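Local coordinates for uncharacterized protein (Sulfolobus turreted icosahedral virus 1, PDB 6BO3), which is a turret protein of an archaeal icosahedral virus, built of two beta-sandwich domains, and probably forms part of the penton at the capsid vertices, at residues Y26-N31 against I97-D102; L49-Q54 against V109-K114; V56-L61 against Y101-V106; A83-K88 against I129-F134. The protein carries 1 engineered substitution. All coordinates share one frame; numbering follows the deposited sequence. Where two conformers were deposited one is given.

Contact 1 (Y26-N31 against I97-D102)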
loop_
_atom_site.group_PDB
_atom_site.type_symbol
_atom_site.label_atom_id
_atom_site.label_comp_id
_atom_site.label_asym_id
_atom_site.label_seq_id
_atom_site.Cartn_x
_atom_site.Cartn_y
_atom_site.Cartn_z
ATOM N N TYR A 26 -14.294 7.208 -9.236
ATOM C CA TYR A 26 -14.933 8.483 -9.517
ATOM C C TYR A 26 -14.309 9.580 -8.661
ATOM O O TYR A 26 -14.031 9.362 -7.476
ATOM C CB TYR A 26 -16.438 8.435 -9.232
ATOM C CG TYR A 26 -17.167 7.187 -9.693
ATOM C CD1 TYR A 26 -17.866 7.163 -10.895
ATOM C CD2 TYR A 26 -17.190 6.049 -8.903
ATOM C CE1 TYR A 26 -18.547 6.027 -11.305
ATOM C CE2 TYR A 26 -17.869 4.912 -9.299
ATOM C CZ TYR A 26 -18.543 4.901 -10.501
ATOM O OH TYR A 26 -19.216 3.758 -10.880
ATOM N N PRO A 27 -14.097 10.769 -9.256
ATOM C CA PRO A 27 -13.648 11.930 -8.522
ATOM C C PRO A 27 -14.767 12.382 -7.569
ATOM O O PRO A 27 -15.947 12.277 -7.903
ATOM C CB PRO A 27 -13.384 12.972 -9.624
ATOM C CG PRO A 27 -14.282 12.578 -10.746
ATOM C CD PRO A 27 -14.438 11.093 -10.660
ATOM N N VAL A 28 -14.382 12.843 -6.386
ATOM C CA VAL A 28 -15.311 13.384 -5.397
ATOM C C VAL A 28 -14.662 14.655 -4.839
ATOM O O VAL A 28 -13.541 14.628 -4.304
ATOM C CB VAL A 28 -15.650 12.352 -4.281
ATOM C CG1 VAL A 28 -16.587 12.928 -3.237
ATOM C CG2 VAL A 28 -16.241 11.114 -4.909
ATOM N N SER A 29 -15.381 15.758 -5.007
ATOM C CA SER A 29 -14.931 17.096 -4.631
ATOM C C SER A 29 -16.163 18.001 -4.551
ATOM O O SER A 29 -17.297 17.516 -4.567
ATOM C CB SER A 29 -13.899 17.635 -5.646
ATOM O OG SER A 29 -14.497 18.181 -6.826
ATOM N N SER A 30 -15.941 19.311 -4.470
ATOM C CA SER A 30 -17.030 20.293 -4.551
ATOM C C SER A 30 -17.773 20.236 -5.888
ATOM O O SER A 30 -18.964 20.543 -5.959
ATOM C CB SER A 30 -16.485 21.705 -4.333
ATOM O OG SER A 30 -16.243 21.930 -2.957
ATOM N N ASN A 31 -17.052 19.840 -6.935
ATOM C CA ASN A 31 -17.600 19.689 -8.285
ATOM C C ASN A 31 -18.270 18.347 -8.572
ATOM O O ASN A 31 -18.922 18.200 -9.613
ATOM C CB ASN A 31 -16.477 19.877 -9.309
ATOM C CG ASN A 31 -15.983 21.308 -9.386
ATOM O OD1 ASN A 31 -16.669 22.245 -8.987
ATOM N ND2 ASN A 31 -14.787 21.480 -9.927
ATOM N N ILE A 97 -24.635 1.636 -2.531
ATOM C CA ILE A 97 -23.603 2.384 -1.820
ATOM C C ILE A 97 -23.691 3.837 -2.309
ATOM O O ILE A 97 -23.622 4.104 -3.529
ATOM C CB ILE A 97 -22.164 1.835 -2.065
ATOM C CG1 ILE A 97 -22.020 0.367 -1.647
ATOM C CG2 ILE A 97 -21.127 2.668 -1.319
ATOM C CD1 ILE A 97 -20.874 -0.350 -2.347
ATOM N N ILE A 98 -23.881 4.761 -1.377
ATOM C CA ILE A 98 -23.902 6.192 -1.694
ATOM C C ILE A 98 -22.636 6.808 -1.108
ATOM O O ILE A 98 -22.325 6.630 0.079
ATOM C CB ILE A 98 -25.185 6.894 -1.191
ATOM C CG1 ILE A 98 -26.429 6.225 -1.801
ATOM C CG2 ILE A 98 -25.159 8.391 -1.524
ATOM C CD1 ILE A 98 -27.739 6.636 -1.166
ATOM N N VAL A 99 -21.885 7.501 -1.956
ATOM C CA VAL A 99 -20.716 8.254 -1.514
ATOM C C VAL A 99 -20.985 9.744 -1.680
ATOM O O VAL A 99 -21.381 10.170 -2.776
ATOM C CB VAL A 99 -19.480 7.900 -2.344
ATOM C CG1 VAL A 99 -18.318 8.817 -1.990
ATOM C CG2 VAL A 99 -19.090 6.434 -2.165
ATOM N N GLU A 100 -20.749 10.524 -0.617
ATOM C CA GLU A 100 -20.944 11.978 -0.637
ATOM C C GLU A 100 -19.711 12.728 -0.116
ATOM O O GLU A 100 -19.134 12.352 0.909
ATOM C CB GLU A 100 -22.148 12.399 0.224
ATOM C CG GLU A 100 -23.483 11.713 -0.075
ATOM C CD GLU A 100 -24.460 11.776 1.102
ATOM O OE1 GLU A 100 -24.326 12.673 1.961
ATOM O OE2 GLU A 100 -25.376 10.930 1.175
ATOM N N TYR A 101 -19.346 13.807 -0.813
ATOM C CA TYR A 101 -18.390 14.811 -0.310
ATOM C C TYR A 101 -18.912 15.350 1.006
ATOM O O TYR A 101 -20.016 15.904 1.066
ATOM C CB TYR A 101 -18.263 15.961 -1.322
ATOM C CG TYR A 101 -17.251 17.072 -1.028
ATOM C CD1 TYR A 101 -15.891 16.882 -1.263
ATOM C CD2 TYR A 101 -17.663 18.329 -0.588
ATOM C CE1 TYR A 101 -14.972 17.902 -1.037
ATOM C CE2 TYR A 101 -16.746 19.356 -0.360
ATOM C CZ TYR A 101 -15.403 19.140 -0.597
ATOM O OH TYR A 101 -14.467 20.143 -0.377
ATOM N N ASP A 102 -18.146 15.199 2.079
ATOM C CA ASP A 102 -18.614 15.751 3.350
ATOM C C ASP A 102 -18.592 17.293 3.326
ATOM O O ASP A 102 -17.594 17.893 2.903
ATOM C CB ASP A 102 -17.825 15.225 4.544
ATOM C CG ASP A 102 -18.432 15.665 5.851
ATOM O OD1 ASP A 102 -19.358 14.993 6.341
ATOM O OD2 ASP A 102 -18.020 16.714 6.366
HETATM O O HOH W 1 -13.555 20.165 -3.148
#

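Contact 2 (L49-Q54 against V109-K114)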
loop_
_atom_site.group_PDB
_atom_site.type_symbol
_atom_site.label_atom_id
_atom_site.label_comp_id
_atom_site.label_asym_id
_atom_site.label_seq_id
_atom_site.Cartn_x
_atom_site.Cartn_y
_atom_site.Cartn_z
ATOM N N LEU A 49 -13.762 -0.079 -0.843
ATOM C CA LEU A 49 -14.038 1.289 -1.246
ATOM C C LEU A 49 -12.896 2.109 -0.662
ATOM O O LEU A 49 -12.739 2.182 0.547
ATOM C CB LEU A 49 -15.367 1.769 -0.697
ATOM C CG LEU A 49 -15.820 3.185 -1.086
ATOM C CD1 LEU A 49 -17.318 3.284 -0.832
ATOM C CD2 LEU A 49 -15.082 4.270 -0.324
ATOM N N ILE A 50 -12.146 2.753 -1.543
ATOM C CA ILE A 50 -10.894 3.412 -1.217
ATOM C C ILE A 50 -11.022 4.902 -1.416
ATOM O O ILE A 50 -11.345 5.358 -2.515
ATOM C CB ILE A 50 -9.806 2.869 -2.156
ATOM C CG1 ILE A 50 -9.748 1.341 -2.018
ATOM C CG2 ILE A 50 -8.465 3.507 -1.848
ATOM C CD1 ILE A 50 -9.162 0.587 -3.190
ATOM N N ASN A 51 -10.760 5.654 -0.354
ATOM C CA ASN A 51 -10.822 7.104 -0.396
ATOM C C ASN A 51 -9.435 7.647 -0.704
ATOM O O ASN A 51 -8.760 8.134 0.189
ATOM C CB ASN A 51 -11.332 7.660 0.935
ATOM C CG ASN A 51 -11.573 9.150 0.875
ATOM O OD1 ASN A 51 -11.738 9.716 -0.223
ATOM N ND2 ASN A 51 -11.616 9.799 2.034
ATOM N N GLU A 52 -9.033 7.559 -1.971
ATOM C CA GLU A 52 -7.673 7.898 -2.399
ATOM C C GLU A 52 -7.537 9.392 -2.653
ATOM O O GLU A 52 -7.702 9.872 -3.781
ATOM C CB GLU A 52 -7.312 7.113 -3.655
ATOM C CG GLU A 52 -5.892 7.310 -4.163
ATOM C CD GLU A 52 -5.657 6.519 -5.425
ATOM O OE1 GLU A 52 -4.940 5.500 -5.364
ATOM O OE2 GLU A 52 -6.223 6.903 -6.468
ATOM N N GLY A 53 -7.233 10.117 -1.587
ATOM C CA GLY A 53 -7.064 11.549 -1.655
ATOM C C GLY A 53 -7.455 12.195 -0.354
ATOM O O GLY A 53 -7.593 11.514 0.685
ATOM N N GLN A 54 -7.700 13.497 -0.438
ATOM C CA GLN A 54 -7.752 14.381 0.727
ATOM C C GLN A 54 -9.157 14.768 1.184
ATOM O O GLN A 54 -9.292 15.468 2.183
ATOM C CB GLN A 54 -6.966 15.666 0.432
ATOM C CG GLN A 54 -5.471 15.457 0.260
ATOM C CD GLN A 54 -5.119 14.696 -1.011
ATOM O OE1 GLN A 54 -5.614 15.013 -2.100
ATOM N NE2 GLN A 54 -4.260 13.685 -0.881
ATOM N N VAL A 109 -10.208 20.443 -1.610
ATOM C CA VAL A 109 -9.753 19.051 -1.460
ATOM C C VAL A 109 -10.580 18.148 -2.370
ATOM O O VAL A 109 -11.756 18.410 -2.615
ATOM C CB VAL A 109 -9.867 18.511 -0.007
ATOM C CG1 VAL A 109 -8.944 19.268 0.946
ATOM C CG2 VAL A 109 -11.320 18.526 0.480
ATOM N N SER A 110 -9.964 17.083 -2.861
ATOM C CA SER A 110 -10.678 16.092 -3.651
ATOM C C SER A 110 -10.108 14.715 -3.385
ATOM O O SER A 110 -8.984 14.581 -2.878
ATOM C CB SER A 110 -10.585 16.402 -5.146
ATOM O OG SER A 110 -9.243 16.329 -5.593
ATOM N N SER A 111 -10.886 13.698 -3.731
ATOM C CA SER A 111 -10.405 12.331 -3.717
ATOM C C SER A 111 -10.783 11.587 -4.985
ATOM O O SER A 111 -11.743 11.932 -5.681
ATOM C CB SER A 111 -10.945 11.571 -2.503
ATOM O OG SER A 111 -10.384 12.063 -1.305
ATOM N N ASN A 112 -9.987 10.577 -5.289
ATOM C CA ASN A 112 -10.359 9.582 -6.258
ATOM C C ASN A 112 -10.917 8.417 -5.450
ATOM O O ASN A 112 -10.191 7.745 -4.721
ATOM C CB ASN A 112 -9.156 9.137 -7.076
ATOM C CG ASN A 112 -9.516 8.084 -8.101
ATOM O OD1 ASN A 112 -10.663 8.005 -8.544
ATOM N ND2 ASN A 112 -8.544 7.263 -8.475
ATOM N N VAL A 113 -12.216 8.206 -5.561
ATOM C CA VAL A 113 -12.883 7.174 -4.792
ATOM C C VAL A 113 -13.005 5.894 -5.632
ATOM O O VAL A 113 -13.595 5.910 -6.731
ATOM C CB VAL A 113 -14.237 7.705 -4.293
ATOM C CG1 VAL A 113 -15.027 6.603 -3.613
ATOM C CG2 VAL A 113 -14.014 8.862 -3.335
ATOM N N LYS A 114 -12.386 4.808 -5.149
ATOM C CA LYS A 114 -12.333 3.550 -5.887
ATOM C C LYS A 114 -13.152 2.463 -5.209
ATOM O O LYS A 114 -12.997 2.206 -3.998
ATOM C CB LYS A 114 -10.901 3.033 -6.060
ATOM C CG LYS A 114 -9.881 4.032 -6.554
ATOM C CD LYS A 114 -8.488 3.582 -6.125
ATOM C CE LYS A 114 -7.474 3.649 -7.245
ATOM N NZ LYS A 114 -6.404 2.642 -7.008
#

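Contact 3 (V56-L61 against Y101-V106)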
loop_
_atom_site.group_PDB
_atom_site.type_symbol
_atom_site.label_atom_id
_atom_site.label_comp_id
_atom_site.label_asym_id
_atom_site.label_seq_id
_atom_site.Cartn_x
_atom_site.Cartn_y
_atom_site.Cartn_z
ATOM N N VAL A 56 -12.621 14.179 2.899
ATOM C CA VAL A 56 -13.423 13.332 3.774
ATOM C C VAL A 56 -14.704 12.998 3.028
ATOM O O VAL A 56 -15.301 13.879 2.397
ATOM C CB VAL A 56 -13.787 14.058 5.064
ATOM C CG1 VAL A 56 -14.744 13.220 5.909
ATOM C CG2 VAL A 56 -12.531 14.397 5.845
ATOM N N ILE A 57 -15.123 11.739 3.100
ATOM C CA ILE A 57 -16.315 11.293 2.403
ATOM C C ILE A 57 -17.252 10.570 3.356
ATOM O O ILE A 57 -16.818 9.978 4.379
ATOM C CB ILE A 57 -16.021 10.393 1.162
ATOM C CG1 ILE A 57 -15.168 9.162 1.507
ATOM C CG2 ILE A 57 -15.324 11.171 0.047
ATOM C CD1 ILE A 57 -15.108 8.143 0.384
ATOM N N ASP A 58 -18.535 10.675 3.035
ATOM C CA ASP A 58 -19.598 9.976 3.760
ATOM C C ASP A 58 -20.164 8.857 2.916
ATOM O O ASP A 58 -20.573 9.064 1.760
ATOM C CB ASP A 58 -20.708 10.931 4.179
ATOM C CG ASP A 58 -20.188 12.123 4.945
ATOM O OD1 ASP A 58 -19.411 11.935 5.913
ATOM O OD2 ASP A 58 -20.560 13.255 4.567
ATOM N N VAL A 59 -20.209 7.664 3.504
ATOM C CA VAL A 59 -20.589 6.456 2.777
ATOM C C VAL A 59 -21.874 5.911 3.396
ATOM O O VAL A 59 -21.866 5.489 4.553
ATOM C CB VAL A 59 -19.480 5.378 2.812
ATOM C CG1 VAL A 59 -19.884 4.137 2.036
ATOM C CG2 VAL A 59 -18.160 5.907 2.260
ATOM N N LEU A 60 -22.970 5.928 2.634
ATOM C CA LEU A 60 -24.222 5.310 3.082
ATOM C C LEU A 60 -24.415 3.912 2.441
ATOM O O LEU A 60 -24.408 3.732 1.224
ATOM C CB LEU A 60 -25.395 6.262 2.839
ATOM C CG LEU A 60 -26.731 6.122 3.583
ATOM C CD1 LEU A 60 -26.615 5.906 5.088
ATOM C CD2 LEU A 60 -27.568 7.363 3.295
ATOM N N LEU A 61 -24.533 2.912 3.292
ATOM C CA LEU A 61 -24.785 1.547 2.861
ATOM C C LEU A 61 -26.258 1.256 3.108
ATOM O O LEU A 61 -26.710 1.264 4.251
ATOM C CB LEU A 61 -23.911 0.571 3.633
ATOM C CG LEU A 61 -22.399 0.807 3.581
ATOM C CD1 LEU A 61 -21.717 -0.227 4.448
ATOM C CD2 LEU A 61 -21.819 0.801 2.179
ATOM N N TYR A 101 -19.346 13.807 -0.813
ATOM C CA TYR A 101 -18.390 14.811 -0.310
ATOM C C TYR A 101 -18.912 15.350 1.006
ATOM O O TYR A 101 -20.016 15.904 1.066
ATOM C CB TYR A 101 -18.263 15.961 -1.322
ATOM C CG TYR A 101 -17.251 17.072 -1.028
ATOM C CD1 TYR A 101 -15.891 16.882 -1.263
ATOM C CD2 TYR A 101 -17.663 18.329 -0.588
ATOM C CE1 TYR A 101 -14.972 17.902 -1.037
ATOM C CE2 TYR A 101 -16.746 19.356 -0.360
ATOM C CZ TYR A 101 -15.403 19.140 -0.597
ATOM O OH TYR A 101 -14.467 20.143 -0.377
ATOM N N ASP A 102 -18.146 15.199 2.079
ATOM C CA ASP A 102 -18.614 15.751 3.350
ATOM C C ASP A 102 -18.592 17.293 3.326
ATOM O O ASP A 102 -17.594 17.893 2.903
ATOM C CB ASP A 102 -17.825 15.225 4.544
ATOM C CG ASP A 102 -18.432 15.665 5.851
ATOM O OD1 ASP A 102 -19.358 14.993 6.341
ATOM O OD2 ASP A 102 -18.020 16.714 6.366
ATOM N N PRO A 103 -19.693 17.934 3.775
ATOM C CA PRO A 103 -19.779 19.399 3.746
ATOM C C PRO A 103 -18.733 20.126 4.615
ATOM O O PRO A 103 -18.447 21.290 4.364
ATOM C CB PRO A 103 -21.205 19.686 4.244
ATOM C CG PRO A 103 -21.668 18.428 4.902
ATOM C CD PRO A 103 -20.976 17.322 4.183
ATOM N N SER A 104 -18.159 19.444 5.603
ATOM C CA SER A 104 -17.160 20.048 6.482
ATOM C C SER A 104 -15.775 20.137 5.843
ATOM O O SER A 104 -14.865 20.659 6.455
ATOM C CB SER A 104 -17.047 19.262 7.794
ATOM O OG SER A 104 -16.367 18.028 7.599
ATOM N N ASN A 105 -15.601 19.623 4.633
ATOM C CA ASN A 105 -14.293 19.679 3.986
ATOM C C ASN A 105 -13.753 21.090 3.798
ATOM O O ASN A 105 -14.511 22.031 3.556
ATOM C CB ASN A 105 -14.327 18.980 2.632
ATOM C CG ASN A 105 -14.159 17.487 2.764
ATOM O OD1 ASN A 105 -13.121 17.015 3.231
ATOM N ND2 ASN A 105 -15.183 16.734 2.383
ATOM N N VAL A 106 -12.431 21.211 3.920
ATOM C CA VAL A 106 -11.720 22.422 3.530
ATOM C C VAL A 106 -11.949 22.541 2.036
ATOM O O VAL A 106 -11.913 21.543 1.334
ATOM C CB VAL A 106 -10.204 22.311 3.811
ATOM C CG1 VAL A 106 -9.491 23.606 3.447
ATOM C CG2 VAL A 106 -9.947 21.953 5.272
#

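Contact 4 (A83-K88 against I129-F134)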
loop_
_atom_site.group_PDB
_atom_site.type_symbol
_atom_site.label_atom_id
_atom_site.label_comp_id
_atom_site.label_asym_id
_atom_site.label_seq_id
_atom_site.Cartn_x
_atom_site.Cartn_y
_atom_site.Cartn_z
ATOM N N ALA A 83 -9.437 11.188 4.950
ATOM C CA ALA A 83 -8.448 11.079 3.876
ATOM C C ALA A 83 -7.622 9.779 3.937
ATOM O O ALA A 83 -7.064 9.434 4.987
ATOM C CB ALA A 83 -7.528 12.295 3.902
ATOM N N GLY A 84 -7.583 9.057 2.815
ATOM C CA GLY A 84 -6.765 7.852 2.650
ATOM C C GLY A 84 -7.333 6.567 3.256
ATOM O O GLY A 84 -6.703 5.515 3.190
ATOM N N GLN A 85 -8.502 6.637 3.874
ATOM C CA GLN A 85 -9.058 5.463 4.524
ATOM C C GLN A 85 -9.678 4.501 3.526
ATOM O O GLN A 85 -10.072 4.889 2.408
ATOM C CB GLN A 85 -10.062 5.842 5.621
ATOM C CG GLN A 85 -9.367 6.324 6.876
ATOM C CD GLN A 85 -10.290 6.383 8.067
ATOM O OE1 GLN A 85 -11.420 6.842 7.951
ATOM N NE2 GLN A 85 -9.815 5.915 9.221
ATOM N N ILE A 86 -9.729 3.237 3.938
ATOM C CA ILE A 86 -10.265 2.162 3.123
ATOM C C ILE A 86 -11.373 1.466 3.905
ATOM O O ILE A 86 -11.218 1.154 5.100
ATOM C CB ILE A 86 -9.191 1.142 2.719
ATOM C CG1 ILE A 86 -8.098 1.814 1.884
ATOM C CG2 ILE A 86 -9.775 -0.031 1.933
ATOM C CD1 ILE A 86 -6.854 0.975 1.831
ATOM N N LEU A 87 -12.499 1.268 3.222
ATOM C CA LEU A 87 -13.631 0.529 3.772
ATOM C C LEU A 87 -13.674 -0.867 3.106
ATOM O O LEU A 87 -13.842 -1.033 1.877
ATOM C CB LEU A 87 -14.934 1.321 3.612
ATOM C CG LEU A 87 -16.245 0.650 4.042
ATOM C CD1 LEU A 87 -16.246 0.421 5.533
ATOM C CD2 LEU A 87 -17.456 1.481 3.673
ATOM N N LYS A 88 -13.441 -1.871 3.937
ATOM C CA LYS A 88 -13.375 -3.248 3.498
ATOM C C LYS A 88 -14.727 -3.912 3.787
ATOM O O LYS A 88 -15.332 -3.697 4.849
ATOM C CB LYS A 88 -12.236 -4.020 4.186
ATOM C CG LYS A 88 -10.813 -3.471 4.021
ATOM C CD LYS A 88 -9.793 -4.389 4.694
ATOM C CE LYS A 88 -8.402 -3.781 4.767
ATOM N NZ LYS A 88 -7.328 -4.817 4.913
ATOM N N ILE A 129 -17.686 -5.494 7.938
ATOM C CA ILE A 129 -16.923 -4.369 7.394
ATOM C C ILE A 129 -15.750 -4.075 8.328
ATOM O O ILE A 129 -15.744 -4.485 9.491
ATOM C CB ILE A 129 -17.774 -3.086 7.125
ATOM C CG1 ILE A 129 -18.421 -2.528 8.405
ATOM C CG2 ILE A 129 -18.819 -3.349 6.045
ATOM C CD1 ILE A 129 -19.105 -1.183 8.204
ATOM N N SER A 130 -14.722 -3.427 7.795
ATOM C CA SER A 130 -13.645 -2.922 8.629
ATOM C C SER A 130 -13.116 -1.695 7.937
ATOM O O SER A 130 -13.430 -1.447 6.782
ATOM C CB SER A 130 -12.523 -3.956 8.872
ATOM O OG SER A 130 -11.857 -4.303 7.669
ATOM N N ILE A 131 -12.359 -0.903 8.670
ATOM C CA ILE A 131 -11.802 0.316 8.114
ATOM C C ILE A 131 -10.336 0.341 8.486
ATOM O O ILE A 131 -9.983 0.079 9.634
ATOM C CB ILE A 131 -12.536 1.569 8.631
ATOM C CG1 ILE A 131 -13.953 1.639 8.032
ATOM C CG2 ILE A 131 -11.764 2.833 8.268
ATOM C CD1 ILE A 131 -14.830 2.775 8.517
ATOM N N GLU A 132 -9.478 0.655 7.527
ATOM C CA GLU A 132 -8.094 0.928 7.868
ATOM C C GLU A 132 -7.532 2.125 7.099
ATOM O O GLU A 132 -8.094 2.552 6.083
ATOM C CB GLU A 132 -7.241 -0.319 7.680
ATOM C CG GLU A 132 -7.102 -0.823 6.253
ATOM C CD GLU A 132 -6.004 -1.876 6.127
ATOM O OE1 GLU A 132 -5.795 -2.637 7.098
ATOM O OE2 GLU A 132 -5.344 -1.947 5.067
ATOM N N ASN A 133 -6.458 2.687 7.642
ATOM C CA ASN A 133 -5.696 3.731 6.960
ATOM C C ASN A 133 -4.771 3.091 5.970
ATOM O O ASN A 133 -4.087 2.129 6.297
ATOM C CB ASN A 133 -4.848 4.543 7.948
ATOM C CG ASN A 133 -5.671 5.482 8.797
ATOM O OD1 ASN A 133 -6.836 5.726 8.516
ATOM N ND2 ASN A 133 -5.062 6.023 9.841
ATOM N N PHE A 134 -4.726 3.626 4.763
ATOM C CA PHE A 134 -3.789 3.113 3.785
ATOM C C PHE A 134 -2.605 4.033 3.713
ATOM O O PHE A 134 -2.778 5.237 3.637
ATOM C CB PHE A 134 -4.402 3.019 2.401
ATOM C CG PHE A 134 -3.605 2.151 1.452
ATOM C CD1 PHE A 134 -3.122 0.909 1.861
ATOM C CD2 PHE A 134 -3.334 2.577 0.160
ATOM C CE1 PHE A 134 -2.381 0.114 1.009
ATOM C CE2 PHE A 134 -2.604 1.783 -0.707
ATOM C CZ PHE A 134 -2.121 0.550 -0.280
#

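Contact 1 (Y26-N31 against I97-D102)
The aromatic ring of Y101 lies flat beneath the turn that follows V28, so that one face carries the S29–S30 peptide. With chi1 at -176° its CG stands anti to the backbone N, swinging the ring toward the 26-31 chain. From the root outward, CB packs on V28 CG1 at 4.0 Å and also meets S29 O, under which CG lies. CD1 comes within 3.5 Å of S29 C, which sits toward the ring's rim, while S30 N stands 3.8 Å above the ring plane, over its centre. Further out, S30 OG lies on this same side of the ring, off its outer end and 3.7 Å from Y101 CZ. The terminal OH bonds weakly to a water 2.9 Å away, to which S30 N also donates. V28 continues the contact inward, its CG2 lying 4.3 Å from V99 CG1. Valine's compact branches suit this space between facing sheets. S29 turns the other way, its OG accepting from N31 N in an ST turn that shapes the chain over the ring. No direct hydrogen bond joins the segments: apolar packing inside, a peptide resting on an aromatic face and a water at the rim hold the layers.

Contact 2 (L49-Q54 against V109-K114)
E52 and N112 face each other as a hydrogen-bonded pair of an antiparallel ladder, and their side chains run side by side. E52 has CG anti to its N (chi1 -177°) and an extended chain, which carries the carboxylate along the N112 amide. N112 ND2 donates to E52 OE2 at 3.1 Å, nearly in line with the C-O bond, although the two flat groups are turned 45° apart; the same nitrogen also bonds E25 OE1, so an amide suits a place between two acids. K114 bends at chi3 (133°) and brings NZ to 3.6 Å from E52 OE1, a long salt bridge. Its CB packs at 4.1 Å on I50 CB, the aliphatic root of lysine serving as a neighbour for isoleucine.

The other face is less polar. L49 CD2 meets V113 CG1 at 4.0 Å, and next along are N51 and S111, whose OD1 and OG are 2.9 Å apart in a weak, unsettled bond. Both have firmer partners in A55: N51 ND2 donates to its carbonyl and S111 OG accepts from its N. The CA atoms of G53 and S111 close to 4.0 Å; a CB on G53 would collide with the S110 carbonyl and the S111 backbone, and the backbone angles themselves call for glycine. Beyond it, Q54 N still reaches S110 O at 3.0 Å.

Strand 44-53 is joined to 111-120 in the middle of a five-stranded sheet, with 20-28 on the far side of 111-120 and 85-93 beyond 44-53. L49, N51 and V113 face I57 of the opposing sheet.

Contact 3 (V56-L61 against Y101-V106)
N105 turns its amide onto the backbone of V56 through a chi1 of -83°, which sets CG anti to its own carbonyl carbon, and a chi2 of -62°. Its OD1 then receives V56 N at 2.9 Å on an in-plane lone pair, while ND2 donates to V56 O, also at 2.9 Å and almost straight. The amide thereby meets both polar groups of one residue as a neighbouring peptide would, for which asparagine, with a donor and an acceptor side by side, is well suited. ND2 also bonds D102 O at 2.7 Å, tilted from the amide plane, and lies above the centre of the Y101 ring. V56 O is gripped twice, since D102 N donates to it at 3.2 Å.

This is where the E and H strands of a jelly roll, 57-62 and 96-101, part company: I57 and Y101 form a final non-hydrogen-bonded pair, and the chain turns into the loop leading to strand 111-120. A type I turn runs from D102 to N105. P103 supplies the fixed phi of its second position, and D102 OD2 takes S104 N at 2.8 Å to make an Asx turn.

The other D102 oxygen meets an acid. D58 OD2 stands 2.8 Å from D102 OD1, the carboxylate planes 79° apart; a separation so short suggests that one group probably holds a proton, and Q80 NE2 gives D102 OD1 a weak hydrogen bond as well. V56 CG1 packs on D102 CB at 3.9 Å, alongside and pointing the same way.

Contact 4 (A83-K88 against I129-F134)
Q85 to K88 pair with N133 to S130 in an antiparallel ladder, the short strand axes 4.7 Å apart at closest and 158° between their directions, with hydrogen-bonded pairs I86–E132 and K88–S130 alternating with non-hydrogen-bonded Q85–N133 and L87–I131.

K88 runs fully extended across S130, its CB 3.5 Å from S130 OG, to bring NZ to 3.4 Å from E132 OE1. This salt bridge depends on E132 placing CG between its N and carbonyl carbon (chi1 65°), which directs the carboxylate back toward the lysine; the pair suits an edge where long charged chains can lie over the sheet. On the same face I86 CD1 presses closely against F134 CB, 3.2 Å away. F134 N adds a last bond to the carbonyl of G84, whose positive phi suits glycine just before the strand begins.

On the other face, L87 CD1 packs on I131 CG1 at 3.6 Å and on I129 CB at 4.1 Å; L87 is buried, while the isoleucines of the outermost strand stay largely exposed as they lean on it. Nearer the end, Q85 NE2 donates to N133 OD1 at 3.1 Å, with the amide planes 48° apart. Q85 OE1 accepts from S82 N, so both ends of the amide are used and its rotation is fixed.

Strand 128-133 is thereby added as the outermost strand of the five-stranded sheet, beside 85-93, which in turn pairs with 44-53. L87 and I131 face L81 of strand 78-81 in the opposing sheet, while I86 lies on L48 and I50.

In the fold
The four contacts belong to one jelly-roll domain, whose BIDG (20-28, 111-120, 44-53, 85-93) and CHEF (34-38, 96-101, 57-62, 78-81) sheets face each other. Contacts 1, 2 and 3 are partly buried; contact 4 lies at the surface. Contacts 2 and 4 are ladders of the BIDG sheet, one joining central strands, the other adding an extra strand. Contact 1 spans the sheets without a direct hydrogen bond, and contact 3 closes the CHEF end through side-chain-to-backbone bonds. Contacts 1 and 3 share Y101, whose ring has S29–S30 on one face and N105 on the other. Outward lie a long salt bridge in contact 2 and a shorter one in contact 4; the side between the sheets is mainly aliphatic, N51 and Q85 being exceptions.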